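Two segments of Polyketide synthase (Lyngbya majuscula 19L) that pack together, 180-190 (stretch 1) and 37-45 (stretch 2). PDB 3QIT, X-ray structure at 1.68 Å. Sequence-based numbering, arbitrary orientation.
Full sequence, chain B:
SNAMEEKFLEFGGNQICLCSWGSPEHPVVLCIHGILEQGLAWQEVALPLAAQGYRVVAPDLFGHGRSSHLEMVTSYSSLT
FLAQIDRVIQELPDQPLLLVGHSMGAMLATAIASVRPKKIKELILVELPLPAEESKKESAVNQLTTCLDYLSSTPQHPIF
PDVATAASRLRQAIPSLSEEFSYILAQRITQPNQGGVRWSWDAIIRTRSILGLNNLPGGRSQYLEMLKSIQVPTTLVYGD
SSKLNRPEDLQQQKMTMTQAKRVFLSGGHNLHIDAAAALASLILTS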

# COMPACT_ATOMS: atom_id res chain seq x y z
N GLU B 180 -33.98 -7.41 14.32
CA GLU B 180 -33.62 -8.67 13.66
C GLU B 180 -32.37 -8.56 12.78
O GLU B 180 -31.50 -9.44 12.83
CB GLU B 180 -34.79 -9.23 12.83
CG GLU B 180 -36.05 -9.59 13.63
CD GLU B 180 -37.08 -8.44 13.75
OE1 GLU B 180 -36.70 -7.28 14.01
OE2 GLU B 180 -38.29 -8.72 13.60
N PHE B 181 -32.30 -7.52 11.96
CA PHE B 181 -31.21 -7.36 11.00
C PHE B 181 -29.95 -6.95 11.77
O PHE B 181 -28.87 -7.45 11.47
CB PHE B 181 -31.57 -6.35 9.90
CG PHE B 181 -30.62 -6.36 8.71
CD1 PHE B 181 -29.89 -7.50 8.36
CD2 PHE B 181 -30.48 -5.23 7.93
CE1 PHE B 181 -29.01 -7.50 7.26
CE2 PHE B 181 -29.62 -5.21 6.83
CZ PHE B 181 -28.88 -6.34 6.50
N SER B 182 -30.11 -6.11 12.79
CA SER B 182 -28.96 -5.74 13.62
C SER B 182 -28.33 -6.99 14.24
O SER B 182 -27.09 -7.14 14.31
CB SER B 182 -29.35 -4.69 14.68
OG SER B 182 -30.05 -5.29 15.76
N TYR B 183 -29.16 -7.91 14.67
CA TYR B 183 -28.68 -9.16 15.23
C TYR B 183 -27.98 -10.04 14.20
O TYR B 183 -26.90 -10.55 14.45
CB TYR B 183 -29.84 -9.92 15.89
CG TYR B 183 -29.32 -11.10 16.64
CD1 TYR B 183 -28.90 -10.98 17.98
CD2 TYR B 183 -29.17 -12.33 16.01
CE1 TYR B 183 -28.39 -12.07 18.67
CE2 TYR B 183 -28.66 -13.43 16.69
CZ TYR B 183 -28.28 -13.29 18.01
OH TYR B 183 -27.78 -14.39 18.66
N ILE B 184 -28.59 -10.22 13.04
CA ILE B 184 -28.00 -10.97 11.94
C ILE B 184 -26.57 -10.44 11.56
O ILE B 184 -25.61 -11.23 11.36
CB ILE B 184 -29.02 -10.94 10.75
CG1 ILE B 184 -30.15 -11.95 11.06
CG2 ILE B 184 -28.35 -11.23 9.41
CD1 ILE B 184 -31.42 -11.76 10.24
N LEU B 185 -26.44 -9.13 11.51
CA LEU B 185 -25.15 -8.49 11.18
C LEU B 185 -24.11 -8.76 12.27
O LEU B 185 -23.02 -9.22 11.99
CB LEU B 185 -25.35 -7.00 11.01
CG LEU B 185 -26.11 -6.62 9.73
CD1 LEU B 185 -26.59 -5.17 9.85
CD2 LEU B 185 -25.22 -6.80 8.53
N ALA B 186 -24.50 -8.56 13.53
CA ALA B 186 -23.58 -8.78 14.67
C ALA B 186 -23.14 -10.24 14.79
O ALA B 186 -21.98 -10.51 15.10
CB ALA B 186 -24.22 -8.29 15.98
N GLN B 187 -24.09 -11.17 14.61
CA GLN B 187 -23.84 -12.60 14.54
C GLN B 187 -22.71 -12.94 13.60
O GLN B 187 -21.83 -13.74 13.94
CB GLN B 187 -25.17 -13.25 14.06
CG GLN B 187 -25.24 -14.75 13.84
CD GLN B 187 -26.70 -15.17 13.46
OE1 GLN B 187 -27.19 -14.84 12.38
NE2 GLN B 187 -27.36 -15.88 14.35
N ARG B 188 -22.67 -12.28 12.45
CA ARG B 188 -21.68 -12.60 11.44
C ARG B 188 -20.28 -12.07 11.80
O ARG B 188 -19.27 -12.68 11.45
CB ARG B 188 -22.12 -12.09 10.07
CG ARG B 188 -21.22 -12.56 8.94
CD ARG B 188 -21.93 -12.49 7.61
NE ARG B 188 -21.09 -13.00 6.52
CZ ARG B 188 -20.27 -12.27 5.76
NH1 ARG B 188 -20.15 -10.97 5.96
NH2 ARG B 188 -19.57 -12.86 4.79
N ILE B 189 -20.24 -10.95 12.52
CA ILE B 189 -18.97 -10.26 12.77
C ILE B 189 -18.59 -10.16 14.23
O ILE B 189 -17.91 -9.23 14.63
CB ILE B 189 -18.90 -8.87 12.09
CG1 ILE B 189 -20.08 -7.96 12.52
CG2 ILE B 189 -18.78 -9.06 10.55
CD1 ILE B 189 -19.81 -6.46 12.17
N THR B 190 -18.99 -11.16 15.01
CA THR B 190 -18.46 -11.28 16.38
C THR B 190 -17.83 -12.65 16.60
O THR B 190 -18.17 -13.62 15.90
CB THR B 190 -19.52 -11.01 17.45
OG1 THR B 190 -20.71 -11.78 17.16
CG2 THR B 190 -19.87 -9.52 17.50
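Stretch 2 37-45: EQGLAWQEV

Segments remote in sequence often pack by setting one large aliphatic side chain among several from a helix, leaving polar groups to fix the margin, and this pair of stretches is a compact example. At its centre is Leu-40, in a 3-10 segment spanning residues 39-42, whose CA-to-CB bond points toward the helix of stretch 1. With chi1 t and chi2 p, Leu-40 brings its CD2 to 3.6 Å from Ile-184 CG2 and its CG to 3.9 Å from Leu-185 CD2. The nearest pair of CA atoms is here, Leu-40 CA 6.8 Å from Leu-185 CA. Ala-41 points its CB away, yet the Leu-185 side chain reaches its backbone, CD2 coming within 3.8 Å of Ala-41 N.

Stretch 2 runs counter to the helix, so its later residues meet the earlier turn. There Phe-181, chi1 t, sets its ring against the passage from 3-10 to helical backbone at Gln-43. The ring edge meets carbonyl oxygens, with Phe-181 CZ 3.5 Å from Leu-40 O; the same CZ is 3.8 Å from Gln-43 CB, and Phe-181 CE2 is 3.8 Å from Glu-44 CG, so even these polar residues contribute aliphatic carbon.

The polar edge lies at the other end, where the helix closes and Gln-38, in extended conformation, points its CA-to-CB bond toward stretch 1. The amide is used at both ends. Gln-38 NE2 donates to Leu-185 O at 3.2 Å, a carbonyl that otherwise accepts weak hydrogen bonds from Arg-188 N and Ile-189 N within stretch 1. Gln-38 OE1 accepts from Arg-188 NH1 at 2.9 Å, near the guanidinium plane. Arg-188 also links edge to centre, its CD lying 3.7 Å from Leu-40 CD2. Ile-189, the first residue to leave helical geometry, completes the margin with CG2 3.5 Å from Gln-38 OE1.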

# COMPACT_ATOMS: atom_id res chain seq x y z
N GLU B 37 -18.18 -1.97 7.39
CA GLU B 37 -19.36 -2.84 7.14
C GLU B 37 -18.98 -4.21 6.53
O GLU B 37 -17.90 -4.71 6.79
CB GLU B 37 -20.42 -2.09 6.34
CG GLU B 37 -21.00 -0.94 7.20
CD GLU B 37 -22.25 -0.32 6.62
OE1 GLU B 37 -23.34 -0.94 6.71
OE2 GLU B 37 -22.14 0.80 6.10
N GLN B 38 -19.90 -4.83 5.79
CA GLN B 38 -19.68 -6.21 5.33
C GLN B 38 -20.68 -6.48 4.22
O GLN B 38 -21.64 -5.73 4.07
CB GLN B 38 -19.92 -7.21 6.49
CG GLN B 38 -21.28 -7.04 7.16
CD GLN B 38 -21.52 -8.07 8.25
OE1 GLN B 38 -21.27 -9.26 8.07
NE2 GLN B 38 -21.98 -7.60 9.40
N GLY B 39 -20.44 -7.52 3.45
CA GLY B 39 -21.33 -7.80 2.30
C GLY B 39 -22.76 -8.05 2.71
O GLY B 39 -23.70 -7.64 2.01
N LEU B 40 -22.94 -8.66 3.88
CA LEU B 40 -24.28 -8.93 4.41
C LEU B 40 -25.10 -7.66 4.64
O LEU B 40 -26.31 -7.73 4.62
CB LEU B 40 -24.19 -9.78 5.69
CG LEU B 40 -25.46 -10.07 6.47
CD1 LEU B 40 -26.45 -10.89 5.67
CD2 LEU B 40 -25.14 -10.76 7.77
N ALA B 41 -24.46 -6.49 4.78
CA ALA B 41 -25.19 -5.24 5.00
C ALA B 41 -26.09 -4.88 3.81
O ALA B 41 -26.97 -4.05 3.94
CB ALA B 41 -24.18 -4.07 5.30
N TRP B 42 -25.85 -5.52 2.66
CA TRP B 42 -26.65 -5.29 1.46
C TRP B 42 -27.91 -6.12 1.42
O TRP B 42 -28.67 -5.99 0.47
CB TRP B 42 -25.82 -5.59 0.20
CG TRP B 42 -24.79 -4.53 -0.10
CD1 TRP B 42 -23.45 -4.61 0.12
CD2 TRP B 42 -25.05 -3.22 -0.62
NE1 TRP B 42 -22.84 -3.43 -0.27
CE2 TRP B 42 -23.80 -2.56 -0.73
CE3 TRP B 42 -26.21 -2.54 -1.03
CZ2 TRP B 42 -23.68 -1.25 -1.23
CZ3 TRP B 42 -26.09 -1.24 -1.53
CH2 TRP B 42 -24.83 -0.60 -1.62
N GLN B 43 -28.15 -6.95 2.43
CA GLN B 43 -29.23 -7.96 2.32
C GLN B 43 -30.61 -7.37 2.01
O GLN B 43 -31.37 -7.94 1.21
CB GLN B 43 -29.30 -8.81 3.58
CG GLN B 43 -30.42 -9.85 3.52
CD GLN B 43 -30.11 -11.08 4.33
OE1 GLN B 43 -29.43 -11.98 3.85
NE2 GLN B 43 -30.62 -11.13 5.54
N GLU B 44 -30.95 -6.27 2.67
CA GLU B 44 -32.27 -5.67 2.47
C GLU B 44 -32.48 -5.11 1.07
O GLU B 44 -33.61 -5.08 0.58
CB GLU B 44 -32.58 -4.64 3.57
CG GLU B 44 -32.91 -5.32 4.93
CD GLU B 44 -34.12 -6.26 4.84
OE1 GLU B 44 -35.22 -5.81 4.44
OE2 GLU B 44 -33.98 -7.46 5.16
N VAL B 45 -31.40 -4.65 0.43
CA VAL B 45 -31.43 -4.33 -1.01
C VAL B 45 -31.43 -5.59 -1.90
O VAL B 45 -32.12 -5.64 -2.94
CB VAL B 45 -30.23 -3.42 -1.38
CG1 VAL B 45 -30.22 -3.10 -2.89
CG2 VAL B 45 -30.24 -2.12 -0.54